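Local coordinates for LPP20 lipofamily protein (Helicobacter pylori R046Wa, PDB 4KZS) that is of unknown molecular function but is secreted by this human gastric pathogen and may be connected with the Tol-Pal system of the outer membrane, at residues L196-R202 with E253-F258; F220-A224 with E250-K254. Residue numbers count along the deposited sequence, not the author numbering.

Contact 1 of 2, residues L196-R202 with E253-F258; sequences LISAYAR and EKNKNF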
ATOM      1  N   LEU A 196      -4.413   7.060  25.268  1.00 63.44           N
ATOM      2  CA  LEU A 196      -3.693   6.073  24.556  1.00 67.96           C
ATOM      3  C   LEU A 196      -4.627   5.274  23.703  1.00 73.01           C
ATOM      4  O   LEU A 196      -4.416   5.204  22.492  1.00 88.47           O
ATOM      5  CB  LEU A 196      -2.908   5.172  25.518  1.00 72.51           C
ATOM      6  CG  LEU A 196      -1.624   5.743  26.172  1.00 74.87           C
ATOM      7  CD1 LEU A 196      -0.667   4.609  26.560  1.00 72.88           C
ATOM      8  CD2 LEU A 196      -0.898   6.796  25.333  1.00 65.51           C
ATOM      9  N   ILE A 197      -5.660   4.687  24.323  1.00 68.86           N
ATOM     10  CA  ILE A 197      -6.663   3.923  23.573  1.00 60.26           C
ATOM     11  C   ILE A 197      -7.248   4.741  22.419  1.00 62.74           C
ATOM     12  O   ILE A 197      -7.494   4.205  21.356  1.00 70.55           O
ATOM     13  CB  ILE A 197      -7.799   3.426  24.475  1.00 61.26           C
ATOM     14  CG1 ILE A 197      -7.253   2.350  25.442  1.00 68.55           C
ATOM     15  CG2 ILE A 197      -8.946   2.878  23.644  1.00 57.49           C
ATOM     16  CD1 ILE A 197      -8.282   1.431  26.111  1.00 52.27           C
ATOM     17  N   SER A 198      -7.437   6.037  22.649  1.00 54.29           N
ATOM     18  CA  SER A 198      -7.895   6.966  21.670  1.00 54.09           C
ATOM     19  C   SER A 198      -6.956   7.097  20.487  1.00 67.14           C
ATOM     20  O   SER A 198      -7.406   7.295  19.365  1.00 78.78           O
ATOM     21  CB  SER A 198      -8.042   8.330  22.349  1.00 58.21           C
ATOM     22  OG  SER A 198      -8.167   9.392  21.422  1.00 67.70           O
ATOM     23  N   ALA A 199      -5.650   7.058  20.732  1.00 73.62           N
ATOM     24  CA  ALA A 199      -4.681   7.215  19.654  1.00 72.80           C
ATOM     25  C   ALA A 199      -4.493   5.850  18.959  1.00 67.40           C
ATOM     26  O   ALA A 199      -4.546   5.717  17.741  1.00 64.60           O
ATOM     27  CB  ALA A 199      -3.373   7.748  20.217  1.00 73.80           C
ATOM     28  N   TYR A 200      -4.301   4.832  19.773  1.00 60.95           N
ATOM     29  CA  TYR A 200      -4.325   3.469  19.331  1.00 64.01           C
ATOM     30  C   TYR A 200      -5.499   3.255  18.396  1.00 71.46           C
ATOM     31  O   TYR A 200      -5.440   2.398  17.542  1.00 83.39           O
ATOM     32  CB  TYR A 200      -4.503   2.567  20.547  1.00 76.91           C
ATOM     33  CG  TYR A 200      -3.248   1.923  21.113  1.00 94.29           C
ATOM     34  CD1 TYR A 200      -2.997   0.567  20.877  1.00102.18           C
ATOM     35  CD2 TYR A 200      -2.340   2.634  21.918  1.00 86.21           C
ATOM     36  CE1 TYR A 200      -1.882  -0.069  21.394  1.00 96.16           C
ATOM     37  CE2 TYR A 200      -1.205   2.005  22.429  1.00 95.64           C
ATOM     38  CZ  TYR A 200      -0.996   0.643  22.168  1.00103.25           C
ATOM     39  OH  TYR A 200       0.094  -0.052  22.651  1.00 98.27           O
ATOM     40  N   ALA A 201      -6.572   4.031  18.552  1.00 74.91           N
ATOM     41  CA  ALA A 201      -7.839   3.788  17.844  1.00 64.68           C
ATOM     42  C   ALA A 201      -7.867   4.345  16.422  1.00 75.34           C
ATOM     43  O   ALA A 201      -8.683   3.906  15.581  1.00 65.53           O
ATOM     44  CB  ALA A 201      -8.997   4.367  18.633  1.00 70.31           C
ATOM     45  N   ARG A 202      -7.006   5.329  16.146  1.00 74.84           N
ATOM     46  CA  ARG A 202      -6.960   5.898  14.791  1.00 73.88           C
ATOM     47  C   ARG A 202      -6.206   4.961  13.819  1.00 66.60           C
ATOM     48  O   ARG A 202      -5.993   5.278  12.642  1.00 73.07           O
ATOM     49  CB  ARG A 202      -6.487   7.369  14.773  1.00 67.51           C
ATOM     50  CG  ARG A 202      -5.133   7.618  15.377  1.00 86.12           C
ATOM     51  CD  ARG A 202      -4.756   9.103  15.364  1.00103.47           C
ATOM     52  NE  ARG A 202      -4.909   9.762  14.054  1.00109.39           N
ATOM     53  CZ  ARG A 202      -4.645  11.051  13.796  1.00112.12           C
ATOM     54  NH1 ARG A 202      -4.189  11.870  14.742  1.00111.82           N
ATOM     55  NH2 ARG A 202      -4.827  11.533  12.573  1.00105.74           N
ATOM     56  N   GLU A 253       2.182  12.161  24.526  1.00100.31           N
ATOM     57  CA  GLU A 253       2.445  10.722  24.478  1.00101.11           C
ATOM     58  C   GLU A 253       1.480  10.081  23.484  1.00111.62           C
ATOM     59  O   GLU A 253       1.735   9.000  22.951  1.00115.30           O
ATOM     60  CB  GLU A 253       2.367  10.019  25.831  1.00104.47           C
ATOM     61  CG  GLU A 253       2.689   8.526  25.669  1.00103.63           C
ATOM     62  CD  GLU A 253       2.719   7.707  26.950  1.00103.27           C
ATOM     63  OE1 GLU A 253       1.884   7.937  27.847  1.00 96.94           O
ATOM     64  OE2 GLU A 253       3.577   6.800  27.039  1.00104.57           O
ATOM     65  N   LYS A 254       0.385  10.788  23.228  1.00122.82           N
ATOM     66  CA  LYS A 254      -0.614  10.388  22.246  1.00123.79           C
ATOM     67  C   LYS A 254      -0.194  10.900  20.859  1.00112.42           C
ATOM     68  O   LYS A 254       0.130  10.121  19.954  1.00 92.94           O
ATOM     69  CB  LYS A 254      -1.983  10.947  22.682  1.00127.02           C
ATOM     70  CG  LYS A 254      -3.168  10.646  21.784  1.00128.00           C
ATOM     71  CD  LYS A 254      -4.487  11.100  22.404  1.00119.71           C
ATOM     72  CE  LYS A 254      -4.546  12.603  22.594  1.00120.86           C
ATOM     73  NZ  LYS A 254      -4.271  13.329  21.324  1.00129.57           N
ATOM     74  N   ASN A 255      -0.179  12.221  20.724  1.00107.24           N
ATOM     75  CA  ASN A 255       0.226  12.913  19.501  1.00106.63           C
ATOM     76  C   ASN A 255       1.517  12.329  18.903  1.00 99.13           C
ATOM     77  O   ASN A 255       1.756  12.386  17.694  1.00 94.40           O
ATOM     78  CB  ASN A 255       0.422  14.413  19.807  1.00127.37           C
ATOM     79  CG  ASN A 255      -0.521  14.943  20.903  1.00147.73           C
ATOM     80  OD1 ASN A 255      -0.273  16.003  21.491  1.00135.95           O
ATOM     81  ND2 ASN A 255      -1.602  14.213  21.177  1.00160.17           N
ATOM     82  N   LYS A 256       2.347  11.764  19.770  1.00 90.40           N
ATOM     83  CA  LYS A 256       3.600  11.189  19.369  1.00 85.97           C
ATOM     84  C   LYS A 256       3.424   9.693  19.167  1.00 78.38           C
ATOM     85  O   LYS A 256       4.102   9.101  18.330  1.00 74.30           O
ATOM     86  CB  LYS A 256       4.689  11.471  20.418  1.00102.35           C
ATOM     87  CG  LYS A 256       6.057  10.869  20.088  1.00110.63           C
ATOM     88  CD  LYS A 256       6.772  10.284  21.307  1.00110.63           C
ATOM     89  CE  LYS A 256       6.073   9.083  21.950  1.00108.99           C
ATOM     90  NZ  LYS A 256       5.964   7.873  21.097  1.00101.83           N
ATOM     91  N   ASN A 257       2.530   9.075  19.932  1.00 83.07           N
ATOM     92  CA  ASN A 257       2.306   7.629  19.768  1.00 95.99           C
ATOM     93  C   ASN A 257       1.786   7.260  18.369  1.00 96.85           C
ATOM     94  O   ASN A 257       2.200   6.261  17.780  1.00 91.02           O
ATOM     95  CB  ASN A 257       1.370   7.040  20.825  1.00 80.37           C
ATOM     96  CG  ASN A 257       1.321   5.528  20.749  1.00 78.55           C
ATOM     97  OD1 ASN A 257       2.038   4.917  19.959  1.00 70.12           O
ATOM     98  ND2 ASN A 257       0.471   4.913  21.557  1.00 91.05           N
ATOM     99  N   PHE A 258       0.871   8.072  17.851  1.00 99.64           N
ATOM    100  CA  PHE A 258       0.358   7.848  16.514  1.00 99.81           C
ATOM    101  C   PHE A 258       1.575   7.709  15.608  1.00103.68           C
ATOM    102  O   PHE A 258       1.926   6.572  15.182  1.00 85.34           O
ATOM    103  CB  PHE A 258      -0.554   9.004  16.083  1.00 90.59           C
ATOM    104  CG  PHE A 258      -1.181   8.834  14.715  1.00104.23           C
ATOM    105  CD1 PHE A 258      -1.383   9.950  13.885  1.00112.39           C
ATOM    106  CD2 PHE A 258      -1.582   7.581  14.246  1.00 97.16           C
ATOM    107  CE1 PHE A 258      -1.960   9.820  12.621  1.00105.97           C
ATOM    108  CE2 PHE A 258      -2.159   7.453  12.982  1.00104.38           C
ATOM    109  CZ  PHE A 258      -2.358   8.575  12.175  1.00103.93           C
TER
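This contact is a helix-helix pair in the C-terminal domain, formed by the end of helix 190-200 and the front of helix 252-262. Over the short segments the axes approach to 9.0 Å and run nearly parallel, with a signed crossing angle of -23°. The backbones come nearest at A199 and K254, whose CA atoms are 5.8 Å apart, an approach that the small A199 side chain permits. There the A199 methyl faces the partner helix, and its CB meets K254 CG at 3.3 Å, a tight aliphatic contact, closer than carbons usually pack, so the exact distance is best read with caution at 2.7 Å resolution. Beside it, L196 CD2 reaches to 3.9 Å from E253 OE1, while Y200 CE2 lies 3.5 Å from N257 ND2, the amide approaching the ring obliquely. The E253 carboxylate is held by S223 N of a neighbouring loop.

Beyond the helical turn, R202 N bonds to A199 O at 3.0 Å, and the R202 side chain returns to the second helix. Its guanidinium stacks flat on F258 (centres 3.7 Å apart, planes at 11°), giving an off-centre cation-pi contact, while R202 CD sits over the ring centroid at 3.6 Å as a CH-pi contact. No hydrogen bond joins the segments. Helix 190-200 connects parallel strands 179-182 and 205-207, so helix 252-262 packs alongside the helix of a beta-alpha-beta crossover in an alpha/beta domain.

Contact 2 of 2, residues F220-A224 with E250-K254; sequences FTDSA and EVDEK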
ATOM      1  N   PHE A 220       4.058   4.236  33.501  1.00130.38           N
ATOM      2  CA  PHE A 220       4.725   4.683  34.715  1.00116.67           C
ATOM      3  C   PHE A 220       4.334   6.164  34.702  1.00110.38           C
ATOM      4  O   PHE A 220       3.594   6.633  35.560  1.00111.58           O
ATOM      5  CB  PHE A 220       6.157   4.155  34.720  1.00111.02           C
ATOM      6  CG  PHE A 220       6.253   2.643  34.689  1.00115.46           C
ATOM      7  CD1 PHE A 220       5.792   1.881  35.760  1.00115.00           C
ATOM      8  CD2 PHE A 220       6.815   1.977  33.593  1.00118.39           C
ATOM      9  CE1 PHE A 220       5.895   0.490  35.742  1.00118.08           C
ATOM     10  CE2 PHE A 220       6.914   0.587  33.569  1.00116.28           C
ATOM     11  CZ  PHE A 220       6.465  -0.156  34.651  1.00115.29           C
ATOM     12  N   THR A 221       4.847   6.861  33.693  1.00113.19           N
ATOM     13  CA  THR A 221       4.604   8.274  33.365  1.00113.50           C
ATOM     14  C   THR A 221       4.592   8.347  31.840  1.00118.27           C
ATOM     15  O   THR A 221       4.090   9.311  31.225  1.00111.23           O
ATOM     16  CB  THR A 221       5.819   9.078  33.900  1.00111.40           C
ATOM     17  OG1 THR A 221       5.795  10.428  33.394  1.00102.78           O
ATOM     18  CG2 THR A 221       7.129   8.426  33.497  1.00116.58           C
ATOM     19  N   ASP A 222       5.158   7.285  31.257  1.00 98.76           N
ATOM     20  CA  ASP A 222       5.315   7.127  29.842  1.00 93.40           C
ATOM     21  C   ASP A 222       5.376   5.628  29.520  1.00108.65           C
ATOM     22  O   ASP A 222       6.084   4.870  30.194  1.00113.05           O
ATOM     23  CB  ASP A 222       6.563   7.875  29.417  1.00 98.00           C
ATOM     24  CG  ASP A 222       6.580   9.323  29.928  1.00 97.75           C
ATOM     25  OD1 ASP A 222       5.696  10.127  29.576  1.00 83.97           O
ATOM     26  OD2 ASP A 222       7.487   9.656  30.694  1.00109.46           O
ATOM     27  N   SER A 223       4.619   5.207  28.497  1.00112.81           N
ATOM     28  CA  SER A 223       4.237   3.781  28.306  1.00104.67           C
ATOM     29  C   SER A 223       5.336   2.805  27.948  1.00 81.06           C
ATOM     30  O   SER A 223       6.439   3.212  27.692  1.00 87.93           O
ATOM     31  CB  SER A 223       3.101   3.614  27.292  1.00105.07           C
ATOM     32  OG  SER A 223       2.898   2.225  27.019  1.00115.31           O
ATOM     33  N   ALA A 224       4.971   1.520  27.944  1.00 72.82           N
ATOM     34  CA  ALA A 224       5.818   0.360  27.684  1.00 81.30           C
ATOM     35  C   ALA A 224       4.906  -0.720  27.073  1.00 96.15           C
ATOM     36  O   ALA A 224       4.009  -1.262  27.749  1.00 90.15           O
ATOM     37  CB  ALA A 224       6.479  -0.157  28.967  1.00 77.75           C
ATOM     38  N   GLU A 250       0.682  16.917  28.681  1.00130.32           N
ATOM     39  CA  GLU A 250       1.505  15.838  28.121  1.00130.73           C
ATOM     40  C   GLU A 250       0.663  15.017  27.117  1.00145.48           C
ATOM     41  O   GLU A 250       0.897  13.819  26.914  1.00166.29           O
ATOM     42  CB  GLU A 250       2.064  14.960  29.267  1.00136.34           C
ATOM     43  CG  GLU A 250       2.884  13.716  28.881  1.00125.98           C
ATOM     44  CD  GLU A 250       3.237  12.817  30.075  1.00124.98           C
ATOM     45  OE1 GLU A 250       4.021  13.259  30.942  1.00126.72           O
ATOM     46  OE2 GLU A 250       2.749  11.661  30.160  1.00109.89           O
ATOM     47  N   VAL A 251      -0.320  15.674  26.495  1.00137.54           N
ATOM     48  CA  VAL A 251      -1.158  15.091  25.432  1.00113.69           C
ATOM     49  C   VAL A 251      -0.300  14.397  24.382  1.00112.01           C
ATOM     50  O   VAL A 251      -0.777  13.553  23.640  1.00 99.68           O
ATOM     51  CB  VAL A 251      -2.026  16.177  24.734  1.00112.94           C
ATOM     52  CG1 VAL A 251      -1.187  17.146  23.906  1.00101.12           C
ATOM     53  CG2 VAL A 251      -3.090  15.554  23.854  1.00119.58           C
ATOM     54  N   ASP A 252       0.978  14.774  24.347  1.00120.80           N
ATOM     55  CA  ASP A 252       1.926  14.303  23.349  1.00106.27           C
ATOM     56  C   ASP A 252       2.250  12.835  23.373  1.00100.48           C
ATOM     57  O   ASP A 252       2.587  12.304  22.326  1.00 97.82           O
ATOM     58  CB  ASP A 252       3.231  15.102  23.404  1.00120.49           C
ATOM     59  CG  ASP A 252       3.314  16.148  22.313  1.00125.61           C
ATOM     60  OD1 ASP A 252       2.361  16.951  22.209  1.00132.66           O
ATOM     61  OD2 ASP A 252       4.324  16.162  21.563  1.00117.71           O
ATOM     62  N   GLU A 253       2.182  12.161  24.526  1.00100.31           N
ATOM     63  CA  GLU A 253       2.445  10.722  24.478  1.00101.11           C
ATOM     64  C   GLU A 253       1.480  10.081  23.484  1.00111.62           C
ATOM     65  O   GLU A 253       1.735   9.000  22.951  1.00115.30           O
ATOM     66  CB  GLU A 253       2.367  10.019  25.831  1.00104.47           C
ATOM     67  CG  GLU A 253       2.689   8.526  25.669  1.00103.63           C
ATOM     68  CD  GLU A 253       2.719   7.707  26.950  1.00103.27           C
ATOM     69  OE1 GLU A 253       1.884   7.937  27.847  1.00 96.94           O
ATOM     70  OE2 GLU A 253       3.577   6.800  27.039  1.00104.57           O
ATOM     71  N   LYS A 254       0.385  10.788  23.228  1.00122.82           N
ATOM     72  CA  LYS A 254      -0.614  10.388  22.246  1.00123.79           C
ATOM     73  C   LYS A 254      -0.194  10.900  20.859  1.00112.42           C
ATOM     74  O   LYS A 254       0.130  10.121  19.954  1.00 92.94           O
ATOM     75  CB  LYS A 254      -1.983  10.947  22.682  1.00127.02           C
ATOM     76  CG  LYS A 254      -3.168  10.646  21.784  1.00128.00           C
ATOM     77  CD  LYS A 254      -4.487  11.100  22.404  1.00119.71           C
ATOM     78  CE  LYS A 254      -4.546  12.603  22.594  1.00120.86           C
ATOM     79  NZ  LYS A 254      -4.271  13.329  21.324  1.00129.57           N
TER
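Segment 220-224 has no regular secondary structure, but D222 (phi/psi -154°/134°), S223 and A224 are extended, whereas 250-254 turns into helix 252-262, with E253 N bonded to E250 O at 3.2 Å. The closest CA pair, D222 and E253, is 7.1 Å apart, so the gap is spanned by the E250 and E253 side chains, which reach mainly to the loop backbone. Both point toward the loop with chi1 and chi2 in t, so each chain is extended and its carboxylate reaches across.

E253 makes the hydrogen bond: S223 N donates to E253 OE2 at 2.4 Å with an angle of 168°, nearly linear but very short, a length to read with caution at 2.7 Å resolution. The same oxygen lies 3.2 Å from S223 CB. E250 is less comfortably placed, since its OE2 is 2.9 Å from T221 O and 3.4 Å from D222 OD1; each pair consists of two acceptors, and the second brings like charges together. Within the loop, T221 OG1 gives a weak hydrogen bond to D222 OD2 at 3.3 Å.

S223 OG bonds instead to N217 OD1, linking this loop back to the residues just after strand 214-215. L196 of helix 190-200 touches both S223 and E253, so the contact lies where that helix, the loop and the beginning of helix 252-262 converge.

Overall arrangement
From the N terminus the chain first builds an antiparallel sheet and long helices; both contacts come later, in the C-terminal domain. After strand 179-182 and helix 190-200, contact 1 opens a loop that includes strands 205-207 and 214-215 and closes on helix 252-262. Contact 2 nests inside it: its first segment follows strand 214-215, and 25 residues without helix or strand lead to its second. The two loops close on the same stretch, sharing E253 and K254, with contact centres 9 Å apart. L196 CD1 and S223 CB, at 4.0 Å, join their first segments directly. Helix 252-262 is thus tied to both helix 190-200 and the 220-224 loop.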